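Local atomic coordinates of nuclear fusion protein BIK1 (PDB entry 6FC6), a protein that is required for nuclear fusion, chromosome disjunction and nuclear segregation in mitosis, binds microtubules, and probably helps to form or stabilise them. Residues F69-L72 with Q73-A76. Numbering follows the deposited sequence.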
loop_
_atom_site.group_PDB
_atom_site.type_symbol
_atom_site.label_atom_id
_atom_site.label_comp_id
_atom_site.label_asym_id
_atom_site.label_seq_id
_atom_site.Cartn_x
_atom_site.Cartn_y
_atom_site.Cartn_z
ATOM N N PHE A 69 1.285 0.361 5.005
ATOM C CA PHE A 69 1.126 -1.023 4.590
ATOM C C PHE A 69 -0.242 -1.468 5.055
ATOM O O PHE A 69 -0.500 -1.388 6.240
ATOM C CB PHE A 69 2.174 -1.961 5.161
ATOM C CG PHE A 69 3.528 -1.728 4.601
ATOM C CD1 PHE A 69 3.842 -2.167 3.304
ATOM C CD2 PHE A 69 4.507 -1.051 5.327
ATOM C CE1 PHE A 69 5.082 -1.937 2.744
ATOM C CE2 PHE A 69 5.750 -0.803 4.756
ATOM C CZ PHE A 69 6.048 -1.263 3.455
ATOM N N ILE A 70 -1.092 -1.962 4.156
ATOM C CA ILE A 70 -2.428 -2.440 4.500
ATOM C C ILE A 70 -2.532 -3.890 4.065
ATOM O O ILE A 70 -2.091 -4.209 2.980
ATOM C CB ILE A 70 -3.499 -1.681 3.765
ATOM C CG1 ILE A 70 -3.365 -0.180 4.044
ATOM C CG2 ILE A 70 -4.905 -2.182 4.231
ATOM C CD1 ILE A 70 -4.257 0.693 3.168
ATOM N N GLN A 71 -3.150 -4.734 4.870
ATOM C CA GLN A 71 -3.314 -6.159 4.488
ATOM C C GLN A 71 -4.059 -6.218 3.192
ATOM O O GLN A 71 -5.078 -5.524 3.015
ATOM C CB GLN A 71 -4.109 -6.895 5.532
ATOM C CG GLN A 71 -3.393 -7.014 6.862
ATOM C CD GLN A 71 -4.202 -7.888 7.818
ATOM O OE1 GLN A 71 -5.424 -7.951 7.734
ATOM N NE2 GLN A 71 -3.523 -8.562 8.717
ATOM N N LEU A 72 -3.477 -6.901 2.232
ATOM C CA LEU A 72 -3.995 -6.908 0.883
ATOM C C LEU A 72 -5.487 -7.280 0.799
ATOM O O LEU A 72 -6.218 -6.727 -0.025
ATOM C CB LEU A 72 -3.163 -7.807 0.011
ATOM C CG LEU A 72 -3.630 -7.976 -1.428
ATOM C CD1 LEU A 72 -3.574 -6.647 -2.180
ATOM C CD2 LEU A 72 -2.795 -9.038 -2.126
ATOM N N GLN A 73 -5.928 -8.213 1.619
ATOM C CA GLN A 73 -7.329 -8.657 1.562
ATOM C C GLN A 73 -8.302 -7.539 1.834
ATOM O O GLN A 73 -9.439 -7.549 1.317
ATOM C CB GLN A 73 -7.586 -9.864 2.470
ATOM C CG GLN A 73 -7.111 -9.695 3.902
ATOM C CD GLN A 73 -5.657 -10.150 4.105
ATOM O OE1 GLN A 73 -4.804 -10.166 3.181
ATOM N NE2 GLN A 73 -5.368 -10.543 5.334
ATOM N N LYS A 74 -7.881 -6.545 2.633
ATOM C CA LYS A 74 -8.740 -5.411 2.936
ATOM C C LYS A 74 -8.974 -4.487 1.787
ATOM O O LYS A 74 -9.947 -3.776 1.734
ATOM C CB LYS A 74 -8.168 -4.600 4.108
ATOM C CG LYS A 74 -8.134 -5.391 5.406
ATOM C CD LYS A 74 -7.487 -4.554 6.468
ATOM C CE LYS A 74 -7.234 -5.357 7.733
ATOM N NZ LYS A 74 -6.411 -4.578 8.719
ATOM N N VAL A 75 -8.066 -4.452 0.822
ATOM C CA VAL A 75 -8.201 -3.526 -0.309
ATOM C C VAL A 75 -8.222 -4.200 -1.671
ATOM O O VAL A 75 -8.249 -3.520 -2.672
ATOM C CB VAL A 75 -7.117 -2.414 -0.257
ATOM C CG1 VAL A 75 -7.361 -1.526 0.948
ATOM C CG2 VAL A 75 -5.719 -3.021 -0.215
ATOM N N ALA A 76 -8.218 -5.522 -1.715
ATOM C CA ALA A 76 -8.130 -6.216 -3.011
ATOM C C ALA A 76 -9.251 -5.829 -3.966
ATOM O O ALA A 76 -8.965 -5.557 -5.116
ATOM C CB ALA A 76 -8.138 -7.736 -2.812
HETATM O O HOH W 1 -4.065 -3.788 7.570
#
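Gln-71 and Lys-74 meet in a local contact where strand 67-71, the outermost strand, within this chain, on its side of the CAP-Gly domain's antiparallel sheet, turns directly into helix 72-81. Backbone bonds set the turn. Lys-74 N donates to Gln-71 O at 3.0 Å, and Val-75 N donates to Leu-72 O at 3.1 Å. Both are bonds from residue i+3 to residue i, the spacing of a turn that opens into a helix.

On the outer side, the extended chain of Lys-74 runs back past the Gln-71 amide. Its CE comes within 3.2 Å of Gln-71 OE1. Its CG is anti to its own carbonyl carbon (chi1 -64°), which sends the chain back toward the strand. There the ammonium reaches a water: Lys-74 NZ donates to it at 2.7 Å, and Gln-71 N donates to the same water at 3.0 Å. The Gln-73 chain bends at chi2 (-89°), which brings its amide close to that of Gln-71, the two side chains crossing at a slant. The two amide planes are 32° apart, and Gln-73 NE2 lies 3.5 Å from Gln-71 OE1. With an alanine in place of Gln-71, the Lys-74 methylenes and the Gln-73 amide would probably lose the amide they rest against and be freer to turn.

On the buried side of the turn the contact is apolar. Ile-70 CG2 touches Val-75 CG1 at 4.2 Å, the two side chains crossing at about a right angle. Ile-70 also packs on Val-40 and Val-75 on Ala-38, both of strand 37-41. The Leu-72 side chain leaves the backbone away from residues 73-76 and packs on Tyr-6 of helix 4-7. The junction therefore joins a greasy inner face to a polar outer one, where a water joins Lys-74 NZ to the backbone N of Gln-71, and both residues also rest on the backbone of the bound Bim1 peptide.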